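Local coordinates for protein sialyltransferase 0160 (Photobacterium damselae, PDB 4R84) that probably catalyses the transfer of sialic acid from CMP-sialic acid to galactoside acceptors, as a glycosyltransferase of the GT-B structural group, at residues P86-K89 with Q90-Y94; Y202-T205 with A206-F209; K276-G279 with N280-N283; A326-S329 with D330-T334; E345-Q348 with Q349-Q353. All coordinates share one frame; numbering follows the deposited sequence. Where two conformers were deposited one is given.

How the interactions relate
The five contacts are local and follow one another along the chain, from a loop of the N-terminal beta domain to a helix beside the parallel four-stranded sheet. Interaction 1 stands apart, its centre about 33 Å from that of interaction 2, although strands 92-101 and 197-204 both belong to the large mixed sheet. Interactions 2 and 3 touch, their centres about 11 Å apart: Arg281 packs on Thr205 and Ala206 of the turn, and Asn280 on Val208 and Phe209 at the start of helix 208-211. Interactions 4 and 5 lie on consecutive helices, 330-340 and 344-353, centres about 19 Å apart. The contacts thus sample the accessory domain and both GT-B parts, with calcium at interaction 5.

Interaction 1. Residues P86-K89 with Q90-Y94; sequences PELK and QDEKY
Leu88 and Tyr94 approach from opposite directions across the mouth of a tight loop, the leucine methyl CD1 meeting the edge of the phenol ring close to its plane. The nearest ring atom, Tyr94 CE1, lies 4.4 Å from Leu88 CD1, and the hydroxyl Tyr94 OH is 3.9 Å from the same methyl. Pro86 and the tyrosine instead slide past each other in opposite senses. Pro86 CG comes obliquely to within 3.7 Å of Tyr94 OH, so the pyrrolidine and the leucine methyl both press on the hydroxyl end of the ring.

Glu92 crosses Leu88 at about a right angle, its CB 3.6 Å from Leu88 CD1. With CG anti to the backbone N (chi1 -177°) and the chain extended, the carboxylate lies alongside the leucine, Glu92 OE2 3.7 Å from Leu88 CD1, while OE1 is hydrogen-bonded to Thr68 OG1.

Residues 86-91 belong to the loop that leads from strand 81-84 into strand 92-101 in the N-terminal beta domain, which matches the PKD family and its immunoglobulin-like sandwich. Tyr94, buried at the root of the loop, also meets Phe83 edge-to-face. Leu88 touches Val115 of strand 106-125, while its backbone N and O are hydrogen-bonded to Glu42 and Asn195.

At the exposed crest the chain doubles back over the leucine: Gln90 O sits 3.2 Å from Leu88 CB and 3.5 Å from Leu88 CD1. The side chains of Lys89 and Gln90 lead outward there, away from the apolar cluster made by Pro86, Leu88 and Tyr94.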
loop_
_atom_site.group_PDB
_atom_site.type_symbol
_atom_site.label_atom_id
_atom_site.label_comp_id
_atom_site.label_asym_id
_atom_site.label_seq_id
_atom_site.Cartn_x
_atom_site.Cartn_y
_atom_site.Cartn_z
ATOM N N PRO A 86 6.413 27.645 17.189
ATOM C CA PRO A 86 5.389 28.652 16.906
ATOM C C PRO A 86 4.533 28.279 15.710
ATOM O O PRO A 86 4.921 27.388 14.929
ATOM C CB PRO A 86 6.207 29.911 16.601
ATOM C CG PRO A 86 7.509 29.401 16.127
ATOM C CD PRO A 86 7.770 28.143 16.902
ATOM N N GLU A 87 3.401 28.962 15.562
ATOM C CA GLU A 87 2.563 28.830 14.375
ATOM C C GLU A 87 2.975 29.888 13.360
ATOM O O GLU A 87 2.923 31.086 13.637
ATOM C CB GLU A 87 1.074 28.943 14.731
ATOM C CG GLU A 87 0.588 27.742 15.519
ATOM C CD GLU A 87 -0.743 27.969 16.194
ATOM O OE1 GLU A 87 -0.914 29.000 16.869
ATOM O OE2 GLU A 87 -1.617 27.108 16.051
ATOM N N LEU A 88 3.409 29.422 12.192
ATOM C CA LEU A 88 4.065 30.256 11.198
ATOM C C LEU A 88 3.285 30.276 9.894
ATOM O O LEU A 88 2.373 29.481 9.707
ATOM C CB LEU A 88 5.479 29.740 10.944
ATOM C CG LEU A 88 6.402 29.646 12.152
ATOM C CD1 LEU A 88 7.710 28.983 11.748
ATOM C CD2 LEU A 88 6.656 31.026 12.753
ATOM N N LYS A 89 3.687 31.157 8.982
ATOM C CA LYS A 89 3.056 31.232 7.673
ATOM C C LYS A 89 3.731 30.221 6.740
ATOM O O LYS A 89 3.175 29.838 5.713
ATOM C CB LYS A 89 3.213 32.638 7.101
ATOM C CG LYS A 89 2.490 33.729 7.871
ATOM C CD LYS A 89 2.572 35.057 7.129
ATOM C CE LYS A 89 1.858 36.169 7.884
ATOM N NZ LYS A 89 2.649 36.602 9.074
ATOM N N GLN A 90 4.924 29.782 7.121
ATOM C CA GLN A 90 5.689 28.800 6.340
ATOM C C GLN A 90 6.729 28.166 7.245
ATOM O O GLN A 90 7.028 28.688 8.316
ATOM C CB GLN A 90 6.390 29.426 5.127
ATOM C CG GLN A 90 7.451 30.450 5.496
ATOM C CD GLN A 90 8.094 31.113 4.289
ATOM O OE1 GLN A 90 7.776 30.797 3.147
ATOM N NE2 GLN A 90 9.036 32.017 4.546
ATOM N N ASP A 91 7.315 27.064 6.789
ATOM C CA ASP A 91 8.360 26.387 7.537
ATOM C C ASP A 91 9.535 27.308 7.818
ATOM O O ASP A 91 9.795 28.240 7.068
ATOM C CB ASP A 91 8.871 25.156 6.777
ATOM C CG ASP A 91 7.825 24.054 6.655
ATOM O OD1 ASP A 91 6.704 24.203 7.191
ATOM O OD2 ASP A 91 8.144 23.012 6.033
ATOM N N GLU A 92 10.185 27.103 8.951
ATOM C CA GLU A 92 11.328 27.933 9.286
ATOM C C GLU A 92 12.318 27.146 10.116
ATOM O O GLU A 92 11.922 26.387 11.005
ATOM C CB GLU A 92 10.856 29.191 10.030
ATOM C CG GLU A 92 11.975 30.142 10.352
ATOM C CD GLU A 92 11.487 31.420 11.004
ATOM O OE1 GLU A 92 12.332 32.248 11.400
ATOM O OE2 GLU A 92 10.258 31.599 11.099
ATOM N N LYS A 93 13.609 27.339 9.864
ATOM C CA LYS A 93 14.596 26.639 10.657
ATOM C C LYS A 93 15.196 27.549 11.716
ATOM O O LYS A 93 15.367 28.757 11.548
ATOM C CB LYS A 93 15.678 25.999 9.768
ATOM C CG LYS A 93 16.818 26.874 9.325
ATOM C CD LYS A 93 17.780 26.053 8.442
ATOM C CE LYS A 93 18.756 26.952 7.693
ATOM N NZ LYS A 93 19.471 26.185 6.655
ATOM N N TYR A 94 15.435 26.926 12.853
ATOM C CA TYR A 94 15.963 27.570 14.048
ATOM C C TYR A 94 17.190 26.787 14.444
ATOM O O TYR A 94 17.109 25.571 14.606
ATOM C CB TYR A 94 14.922 27.557 15.162
ATOM C CG TYR A 94 13.696 28.376 14.882
ATOM C CD1 TYR A 94 12.692 27.906 14.059
ATOM C CD2 TYR A 94 13.524 29.622 15.476
ATOM C CE1 TYR A 94 11.584 28.655 13.796
ATOM C CE2 TYR A 94 12.408 30.380 15.222
ATOM C CZ TYR A 94 11.437 29.890 14.385
ATOM O OH TYR A 94 10.314 30.637 14.127
#

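Interaction 2. Residues Y202-T205 with A206-F209; sequences YTNT and AHVF
With CG of Asn204 anti to the backbone N (chi1 -177°) and CG of His207 anti to its own carbonyl carbon (chi1 -61°), the amide and the imidazole lie side by side and point the same way. The amide arrives at the edge of the imidazole, with Asn204 CG in the ring plane and the two planes 69° apart. Asn204 OD1 takes two weak hydrogen bonds, one from Ala206 N at 3.0 Å and a longer one from His207 ND1 at 3.5 Å; Ala206 N also bonds to Glu239 of helix 237-246. The other end of the amide is engaged as well, since Asn204 ND2 donates to Asp235 and Asp125, and together these partners probably hold it in one orientation.

The bend follows strand 197-204, a parallel strand of the Rossmann-type sheet, and leads into helix 208-211, with His207 as N-cap. A type I turn from Thr205 to Val208 makes the change of direction. His207 N donates to Asn204 O at 3.2 Å from well above the carbonyl plane, and Val208 N reaches Thr205 O in a weak but nearly straight bond of 3.3 Å.

Val208 and Thr203 both touch Leu232 of strand 225-233. Val208 CG1 is 3.3 Å from Thr205 O, and Thr203 CG2 meets Val208 CG2 more loosely at 4.2 Å. The imidazole of His207 also meets His126 edge-to-face, and its side chain lies about 9 Å from the bound CMP-sialic acid analogue.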
loop_
_atom_site.group_PDB
_atom_site.type_symbol
_atom_site.label_atom_id
_atom_site.label_comp_id
_atom_site.label_asym_id
_atom_site.label_seq_id
_atom_site.Cartn_x
_atom_site.Cartn_y
_atom_site.Cartn_z
ATOM N N TYR A 202 -3.180 8.235 0.180
ATOM C CA TYR A 202 -2.799 6.869 -0.181
ATOM C C TYR A 202 -4.036 6.153 -0.647
ATOM O O TYR A 202 -4.977 5.993 0.133
ATOM C CB TYR A 202 -2.206 6.122 1.017
ATOM C CG TYR A 202 -1.025 6.811 1.657
ATOM C CD1 TYR A 202 -1.208 7.881 2.535
ATOM C CD2 TYR A 202 0.269 6.376 1.405
ATOM C CE1 TYR A 202 -0.123 8.517 3.131
ATOM C CE2 TYR A 202 1.366 7.002 2.005
ATOM C CZ TYR A 202 1.155 8.074 2.856
ATOM O OH TYR A 202 2.229 8.706 3.462
ATOM N N THR A 203 -4.068 5.722 -1.902
ATOM C CA THR A 203 -5.282 5.062 -2.357
ATOM C C THR A 203 -4.991 4.148 -3.535
ATOM O O THR A 203 -3.835 3.893 -3.875
ATOM C CB THR A 203 -6.388 6.092 -2.699
ATOM O OG1 THR A 203 -7.644 5.415 -2.858
ATOM C CG2 THR A 203 -6.068 6.889 -3.962
ATOM N N ASN A 204 -6.078 3.622 -4.089
ATOM C CA ASN A 204 -6.112 2.636 -5.158
ATOM C C ASN A 204 -5.983 3.320 -6.516
ATOM O O ASN A 204 -6.698 4.274 -6.798
ATOM C CB ASN A 204 -7.441 1.870 -5.004
ATOM C CG ASN A 204 -7.627 0.754 -5.987
ATOM O OD1 ASN A 204 -7.480 0.933 -7.186
ATOM N ND2 ASN A 204 -8.023 -0.410 -5.477
ATOM N N THR A 205 -5.039 2.871 -7.345
ATOM C CA THR A 205 -4.787 3.566 -8.611
ATOM C C THR A 205 -6.028 3.602 -9.516
ATOM O O THR A 205 -6.366 4.650 -10.063
ATOM C CB THR A 205 -3.632 2.916 -9.385
ATOM O OG1 THR A 205 -2.458 2.944 -8.576
ATOM C CG2 THR A 205 -3.370 3.667 -10.682
ATOM N N ALA A 206 -6.685 2.458 -9.680
ATOM C CA ALA A 206 -7.826 2.385 -10.601
ATOM C C ALA A 206 -8.943 3.336 -10.168
ATOM O O ALA A 206 -9.684 3.862 -11.000
ATOM C CB ALA A 206 -8.346 0.932 -10.716
ATOM N N HIS A 207 -9.037 3.603 -8.870
ATOM C CA HIS A 207 -10.171 4.379 -8.387
ATOM C C HIS A 207 -9.782 5.700 -7.768
ATOM O O HIS A 207 -10.557 6.272 -7.018
ATOM C CB HIS A 207 -10.960 3.540 -7.396
ATOM C CG HIS A 207 -11.511 2.296 -8.018
ATOM N ND1 HIS A 207 -10.857 1.085 -7.959
ATOM C CD2 HIS A 207 -12.614 2.093 -8.774
ATOM C CE1 HIS A 207 -11.555 0.179 -8.620
ATOM N NE2 HIS A 207 -12.625 0.765 -9.125
ATOM N N VAL A 208 -8.601 6.199 -8.121
ATOM C CA VAL A 208 -8.128 7.461 -7.574
ATOM C C VAL A 208 -9.102 8.615 -7.850
ATOM O O VAL A 208 -9.325 9.464 -6.976
ATOM C CB VAL A 208 -6.712 7.817 -8.109
ATOM C CG1 VAL A 208 -6.695 7.857 -9.631
ATOM C CG2 VAL A 208 -6.238 9.148 -7.532
ATOM N N PHE A 209 -9.714 8.634 -9.035
ATOM C CA PHE A 209 -10.593 9.748 -9.373
ATOM C C PHE A 209 -11.920 9.696 -8.618
ATOM O O PHE A 209 -12.595 10.714 -8.457
ATOM C CB PHE A 209 -10.872 9.801 -10.882
ATOM C CG PHE A 209 -11.568 11.057 -11.297
ATOM C CD1 PHE A 209 -10.883 12.258 -11.321
ATOM C CD2 PHE A 209 -12.913 11.047 -11.636
ATOM C CE1 PHE A 209 -11.520 13.429 -11.677
ATOM C CE2 PHE A 209 -13.557 12.215 -11.999
ATOM C CZ PHE A 209 -12.855 13.409 -12.014
#

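Interaction 3. Residues K276-G279 with N280-N283; sequences KGMG and NRYN
A short 3-10 turn brings the sulfur of Met278 to the edge of the Tyr282 ring in a Met-aromatic contact, the two side chains pointing the same way. Met278 SD is 3.8 Å from Tyr282 CE2 and lies near the ring plane; a bend of the methionine chain at chi2 (-55°) helps to place it there. The same sulfur sits over one face of the Arg281 guanidinium, while the aliphatic part of that arginine, through CG, covers the centre of a face of the Tyr282 ring. The three side chains pack together on the side facing helix 237-246.

The backbone of the turn is tightly bonded. Met278 O accepts from two donors 2.9 Å away: Tyr282 N approaches nearly in line with the carbonyl bond, and Arg281 N comes from above the carbonyl plane. An almost straight bond of 3.0 Å joins Asn280 N to Gly277 O.

Toward solvent the contact thins out. Lys276 is poorly ordered and stretches away from the turn, and Gly277 is exposed, with a positive phi of 67°. Asn280 is intermediate: its amide turns back to Gly277, its ND2 makes a weak bond to Pro275 O, and its CB lies against Phe209.

Asn283 closes the inner end, its OD1 bonded to Tyr312 and its ND2 to Leu256 O. Asn283 ND2 also donates to Gly279 O at 3.3 Å, lying in the carbonyl plane on a lone pair.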
loop_
_atom_site.group_PDB
_atom_site.type_symbol
_atom_site.label_atom_id
_atom_site.label_comp_id
_atom_site.label_asym_id
_atom_site.label_seq_id
_atom_site.Cartn_x
_atom_site.Cartn_y
_atom_site.Cartn_z
ATOM N N LYS A 276 -12.046 11.636 -18.790
ATOM C CA LYS A 276 -12.562 10.285 -18.831
ATOM C C LYS A 276 -11.386 9.341 -19.074
ATOM O O LYS A 276 -10.380 9.721 -19.689
ATOM C CB LYS A 276 -13.637 10.124 -19.908
ATOM C CG LYS A 276 -14.326 8.756 -19.855
ATOM C CD LYS A 276 -15.346 8.556 -20.964
ATOM C CE LYS A 276 -16.024 7.187 -20.835
ATOM N NZ LYS A 276 -16.927 7.073 -19.650
ATOM N N GLY A 277 -11.508 8.124 -18.562
ATOM C CA GLY A 277 -10.513 7.103 -18.802
ATOM C C GLY A 277 -9.173 7.403 -18.168
ATOM O O GLY A 277 -9.117 7.956 -17.063
ATOM N N MET A 278 -8.103 7.063 -18.886
ATOM C CA MET A 278 -6.752 7.111 -18.348
ATOM C C MET A 278 -6.380 8.507 -17.885
ATOM O O MET A 278 -5.531 8.669 -17.007
ATOM C CB MET A 278 -5.748 6.598 -19.378
ATOM C CG MET A 278 -5.909 5.103 -19.640
ATOM S SD MET A 278 -5.797 4.143 -18.116
ATOM C CE MET A 278 -5.866 2.459 -18.727
ATOM N N GLY A 279 -7.038 9.508 -18.462
ATOM C CA GLY A 279 -6.772 10.889 -18.116
ATOM C C GLY A 279 -7.110 11.251 -16.689
ATOM O O GLY A 279 -6.616 12.260 -16.174
ATOM N N ASN A 280 -7.941 10.455 -16.024
ATOM C CA ASN A 280 -8.222 10.772 -14.623
ATOM C C ASN A 280 -7.419 9.882 -13.699
ATOM O O ASN A 280 -7.586 9.932 -12.484
ATOM C CB ASN A 280 -9.730 10.674 -14.313
ATOM C CG ASN A 280 -10.281 9.255 -14.374
ATOM O OD1 ASN A 280 -9.609 8.279 -14.048
ATOM N ND2 ASN A 280 -11.545 9.147 -14.752
ATOM N N ARG A 281 -6.546 9.068 -14.291
ATOM C CA ARG A 281 -5.802 8.060 -13.545
ATOM C C ARG A 281 -4.299 8.353 -13.534
ATOM O O ARG A 281 -3.655 8.294 -12.488
ATOM C CB ARG A 281 -6.060 6.666 -14.158
ATOM C CG ARG A 281 -5.373 5.513 -13.434
ATOM C CD ARG A 281 -5.737 4.143 -14.034
ATOM N NE ARG A 281 -7.177 3.883 -13.997
ATOM C CZ ARG A 281 -7.736 2.693 -14.222
ATOM N NH1 ARG A 281 -6.987 1.630 -14.505
ATOM N NH2 ARG A 281 -9.053 2.558 -14.157
ATOM N N TYR A 282 -3.745 8.660 -14.702
ATOM C CA TYR A 282 -2.298 8.760 -14.837
ATOM C C TYR A 282 -1.817 10.180 -15.122
ATOM O O TYR A 282 -0.758 10.379 -15.715
ATOM C CB TYR A 282 -1.792 7.806 -15.928
ATOM C CG TYR A 282 -1.870 6.356 -15.520
ATOM C CD1 TYR A 282 -1.142 5.878 -14.437
ATOM C CD2 TYR A 282 -2.666 5.464 -16.222
ATOM C CE1 TYR A 282 -1.215 4.550 -14.058
ATOM C CE2 TYR A 282 -2.747 4.131 -15.854
ATOM C CZ TYR A 282 -2.022 3.676 -14.784
ATOM O OH TYR A 282 -2.108 2.354 -14.424
ATOM N N ASN A 283 -2.591 11.166 -14.683
ATOM C CA ASN A 283 -2.171 12.569 -14.767
ATOM C C ASN A 283 -1.911 13.222 -13.412
ATOM O O ASN A 283 -1.640 14.422 -13.346
ATOM C CB ASN A 283 -3.219 13.396 -15.499
ATOM C CG ASN A 283 -3.005 13.417 -16.987
ATOM O OD1 ASN A 283 -1.876 13.279 -17.469
ATOM N ND2 ASN A 283 -4.090 13.590 -17.733
#

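Interaction 4. Residues A326-S329 with D330-T334; sequences AKLS and DSQQT
Ser329 N donates to Gln332 OE1 across 2.9 Å, in a nearly straight bond that uses an in-plane lone pair of the amide oxygen. Ser329 is the N-cap of helix 330-340 and Gln332 the third residue within it, so this is the side-chain-to-backbone half of a capping box. Gln332 CG, anti to the carbonyl carbon (chi1 -73°), and the extended chain beyond it help bring OE1 back to the N-cap NH. The first helical turn is closed by Gln333 N, which bonds to Ser329 O at 2.9 Å.

Gln333 reaches back past the cap. Its NE2 donates to Leu328 O at 3.2 Å from above the carbonyl plane, and water 1 links that nitrogen to Ala326 O. Water 2 similarly bridges Leu328 O and Asp330 OD1.

Packing flanks these bonds on the side of helix 129-144, which Leu328 and Gln332 both touch. Leu328 crosses Gln332 at about a right angle, its CD2 methyl 3.6 Å from Gln332 OE1, and Leu328 CB rests 3.8 Å from Gln333 CG.

Two successive glutamines therefore grip the junction in complementary ways, one accepting from an NH and the other donating to a carbonyl, without any ion pair between the two segments.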
loop_
_atom_site.group_PDB
_atom_site.type_symbol
_atom_site.label_atom_id
_atom_site.label_comp_id
_atom_site.label_asym_id
_atom_site.label_seq_id
_atom_site.Cartn_x
_atom_site.Cartn_y
_atom_site.Cartn_z
ATOM N N ALA A 326 9.493 -8.003 6.044
ATOM C CA ALA A 326 10.645 -8.668 6.636
ATOM C C ALA A 326 11.626 -7.675 7.246
ATOM O O ALA A 326 12.408 -8.045 8.122
ATOM C CB ALA A 326 11.346 -9.527 5.592
ATOM N N LYS A 327 11.580 -6.425 6.783
ATOM C CA LYS A 327 12.466 -5.376 7.292
ATOM C C LYS A 327 11.856 -4.706 8.518
ATOM O O LYS A 327 12.512 -3.923 9.208
ATOM C CB LYS A 327 12.738 -4.314 6.225
ATOM C CG LYS A 327 13.402 -4.803 4.956
ATOM C CD LYS A 327 13.615 -3.633 3.997
ATOM C CE LYS A 327 13.996 -4.105 2.603
ATOM N NZ LYS A 327 15.252 -4.904 2.584
ATOM N N LEU A 328 10.591 -5.006 8.791
ATOM C CA LEU A 328 9.977 -4.522 10.013
ATOM C C LEU A 328 10.624 -5.235 11.189
ATOM O O LEU A 328 11.194 -6.321 11.039
ATOM C CB LEU A 328 8.456 -4.759 10.017
ATOM C CG LEU A 328 7.575 -3.984 9.028
ATOM C CD1 LEU A 328 6.148 -4.497 9.121
ATOM C CD2 LEU A 328 7.606 -2.489 9.330
ATOM N N SER A 329 10.553 -4.614 12.360
ATOM C CA SER A 329 10.977 -5.268 13.590
ATOM C C SER A 329 10.030 -6.412 13.908
ATOM O O SER A 329 8.928 -6.472 13.361
ATOM C CB SER A 329 10.985 -4.283 14.742
ATOM O OG SER A 329 9.659 -4.055 15.193
ATOM N N ASP A 330 10.436 -7.301 14.809
ATOM C CA ASP A 330 9.586 -8.430 15.171
ATOM C C ASP A 330 8.223 -7.994 15.724
ATOM O O ASP A 330 7.179 -8.548 15.334
ATOM C CB ASP A 330 10.292 -9.320 16.195
ATOM C CG ASP A 330 11.456 -10.095 15.595
ATOM O OD1 ASP A 330 11.465 -10.298 14.359
ATOM O OD2 ASP A 330 12.360 -10.496 16.359
ATOM N N SER A 331 8.231 -6.992 16.598
ATOM C CA SER A 331 7.002 -6.502 17.218
ATOM C C SER A 331 6.085 -5.866 16.171
ATOM O O SER A 331 4.862 -6.030 16.218
ATOM C CB SER A 331 7.317 -5.499 18.342
ATOM O OG SER A 331 8.002 -4.350 17.861
ATOM N N GLN A 332 6.684 -5.146 15.230
ATOM C CA GLN A 332 5.947 -4.548 14.129
ATOM C C GLN A 332 5.321 -5.618 13.218
ATOM O O GLN A 332 4.182 -5.462 12.753
ATOM C CB GLN A 332 6.862 -3.645 13.312
ATOM C CG GLN A 332 7.214 -2.345 14.013
ATOM C CD GLN A 332 8.202 -1.538 13.215
ATOM O OE1 GLN A 332 9.086 -2.091 12.566
ATOM N NE2 GLN A 332 8.035 -0.224 13.222
ATOM N N GLN A 333 6.069 -6.691 12.978
ATOM C CA GLN A 333 5.567 -7.812 12.172
ATOM C C GLN A 333 4.360 -8.444 12.864
ATOM O O GLN A 333 3.346 -8.751 12.221
ATOM C CB GLN A 333 6.660 -8.863 11.930
ATOM C CG GLN A 333 7.779 -8.401 11.014
ATOM C CD GLN A 333 8.778 -9.514 10.705
ATOM O OE1 GLN A 333 8.494 -10.693 10.907
ATOM N NE2 GLN A 333 9.963 -9.132 10.241
ATOM N N THR A 334 4.465 -8.621 14.182
ATOM C CA THR A 334 3.376 -9.190 14.965
ATOM C C THR A 334 2.109 -8.347 14.867
ATOM O O THR A 334 1.001 -8.883 14.797
ATOM C CB THR A 334 3.774 -9.329 16.448
ATOM O OG1 THR A 334 4.864 -10.254 16.556
ATOM C CG2 THR A 334 2.610 -9.845 17.276
HETATM O O HOH W 1 12.367 -10.597 9.683
HETATM O O HOH W 2 12.592 -8.556 12.250
#

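Interaction 5. Residues E345-Q348 with Q349-Q353; sequences EQLQ and QQYSQ. With CA (calcium ion), chain F.
The apolar contact between 345-348 and 349-353 is made by Leu347 and Tyr351, one helical turn apart. Leu347 CG lies over one face of the phenol ring, 4.0 Å from the Tyr351 centroid and displaced toward the rim, a CH-pi contact. With Leu347 CG anti to the backbone N (chi1 -175°), the branch is carried along the helix to the ring, and its CD2 methyl comes 3.6 Å from Tyr351 OH. That hydroxyl is hydrogen-bonded to Met441 O, and Phe403 of strand 401-405 meets the ring edge-to-face.

Among the polar side chains, Gln346 and Gln350 stack their amides almost parallel, the planes 9° apart, with Gln346 CG 3.9 Å from Gln350 CD. Glu345 and Gln349 run side by side, Glu345 OE2 3.6 Å from Gln349 NE2, with the carboxylate and amide planes 71° apart.

Regular backbone bonds join Gln349 N to Glu345 O, Gln350 N to Gln346 O and Tyr351 N to Leu347 O, the last at 2.8 Å. The bond from Ser352 N to Gln348 O lengthens to 3.3 Å.

Metal coordination takes over near the end of the helix. Tyr351 O binds the calcium ion at 2.5 Å, and water 4, a ligand 2.6 Å from the calcium, donates to Gln350 O. Water 5 joins them, and Ser354 O, Leu356 O, Asn358 OD1 and Asp401 OD2 complete a seven-ligand, all-oxygen calcium site linking this helix to the parallel sheet through Asn358 and Asp401.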
loop_
_atom_site.group_PDB
_atom_site.type_symbol
_atom_site.label_atom_id
_atom_site.label_comp_id
_atom_site.label_asym_id
_atom_site.label_seq_id
_atom_site.Cartn_x
_atom_site.Cartn_y
_atom_site.Cartn_z
ATOM N N GLU A 345 3.049 -18.085 12.022
ATOM C CA GLU A 345 3.771 -19.111 12.756
ATOM C C GLU A 345 3.115 -20.470 12.590
ATOM O O GLU A 345 3.798 -21.469 12.411
ATOM C CB GLU A 345 3.835 -18.735 14.239
ATOM C CG GLU A 345 4.471 -19.772 15.138
ATOM C CD GLU A 345 4.711 -19.238 16.535
ATOM O OE1 GLU A 345 4.773 -18.000 16.691
ATOM O OE2 GLU A 345 4.815 -20.052 17.479
ATOM N N GLN A 346 1.787 -20.500 12.624
ATOM C CA GLN A 346 1.048 -21.744 12.427
ATOM C C GLN A 346 1.225 -22.284 11.009
ATOM O O GLN A 346 1.430 -23.477 10.828
ATOM C CB GLN A 346 -0.437 -21.555 12.736
ATOM C CG GLN A 346 -1.245 -22.827 12.608
ATOM C CD GLN A 346 -2.710 -22.610 12.909
ATOM O OE1 GLN A 346 -3.283 -21.583 12.551
ATOM N NE2 GLN A 346 -3.314 -23.559 13.603
ATOM N N LEU A 347 1.153 -21.421 10.002
ATOM C CA LEU A 347 1.318 -21.904 8.632
ATOM C C LEU A 347 2.740 -22.414 8.415
ATOM O O LEU A 347 2.944 -23.416 7.723
ATOM C CB LEU A 347 0.981 -20.814 7.607
ATOM C CG LEU A 347 1.005 -21.293 6.148
ATOM C CD1 LEU A 347 0.066 -22.498 5.956
ATOM C CD2 LEU A 347 0.642 -20.181 5.173
ATOM N N GLN A 348 3.718 -21.737 9.022
ATOM C CA GLN A 348 5.107 -22.197 8.961
ATOM C C GLN A 348 5.208 -23.609 9.522
ATOM O O GLN A 348 5.878 -24.479 8.951
ATOM C CB GLN A 348 6.047 -21.271 9.743
ATOM C CG GLN A 348 6.376 -19.958 9.047
ATOM C CD GLN A 348 7.252 -19.036 9.893
ATOM O OE1 GLN A 348 7.019 -18.859 11.093
ATOM N NE2 GLN A 348 8.260 -18.438 9.263
ATOM N N GLN A 349 4.541 -23.823 10.651
ATOM C CA GLN A 349 4.549 -25.132 11.302
ATOM C C GLN A 349 3.858 -26.158 10.420
ATOM O O GLN A 349 4.323 -27.296 10.299
ATOM C CB GLN A 349 3.887 -25.050 12.680
ATOM C CG GLN A 349 4.740 -24.274 13.710
ATOM C CD GLN A 349 4.012 -23.984 15.021
ATOM O OE1 GLN A 349 2.863 -24.382 15.210
ATOM N NE2 GLN A 349 4.683 -23.272 15.928
ATOM N N GLN A 350 2.756 -25.758 9.794
ATOM C CA GLN A 350 2.003 -26.675 8.928
ATOM C C GLN A 350 2.772 -27.042 7.655
ATOM O O GLN A 350 2.736 -28.202 7.206
ATOM C CB GLN A 350 0.639 -26.068 8.568
ATOM C CG GLN A 350 -0.296 -25.975 9.768
ATOM C CD GLN A 350 -1.522 -25.124 9.520
ATOM O OE1 GLN A 350 -1.485 -24.155 8.760
ATOM N NE2 GLN A 350 -2.631 -25.496 10.148
ATOM N N TYR A 351 3.482 -26.069 7.089
ATOM C CA TYR A 351 4.351 -26.306 5.933
ATOM C C TYR A 351 5.369 -27.396 6.289
ATOM O O TYR A 351 5.760 -28.195 5.441
ATOM C CB TYR A 351 5.071 -25.011 5.507
ATOM C CG TYR A 351 4.310 -24.049 4.595
ATOM C CD1 TYR A 351 3.165 -24.432 3.915
ATOM C CD2 TYR A 351 4.749 -22.733 4.440
ATOM C CE1 TYR A 351 2.485 -23.533 3.086
ATOM C CE2 TYR A 351 4.075 -21.831 3.625
ATOM C CZ TYR A 351 2.946 -22.234 2.954
ATOM O OH TYR A 351 2.298 -21.336 2.144
ATOM N N SER A 352 5.813 -27.420 7.545
ATOM C CA SER A 352 6.833 -28.387 7.963
ATOM C C SER A 352 6.295 -29.680 8.582
ATOM O O SER A 352 7.080 -30.570 8.911
ATOM C CB SER A 352 7.802 -27.731 8.949
ATOM O OG SER A 352 8.634 -26.795 8.288
ATOM N N GLN A 353 4.975 -29.807 8.721
ATOM C CA GLN A 353 4.367 -31.036 9.258
ATOM C C GLN A 353 4.818 -32.293 8.503
ATOM O O GLN A 353 5.092 -33.331 9.107
ATOM C CB GLN A 353 2.840 -30.957 9.213
ATOM C CG GLN A 353 2.209 -30.208 10.372
ATOM C CD GLN A 353 0.695 -30.231 10.304
ATOM O OE1 GLN A 353 0.111 -31.028 9.568
ATOM N NE2 GLN A 353 0.053 -29.341 11.051
HETATM CA CA CA F . 5.454 -29.929 3.707
HETATM O O HOH W 3 7.997 -23.899 7.682
HETATM O O HOH W 4 3.420 -30.049 5.327
HETATM O O HOH W 5 7.521 -28.883 3.460
#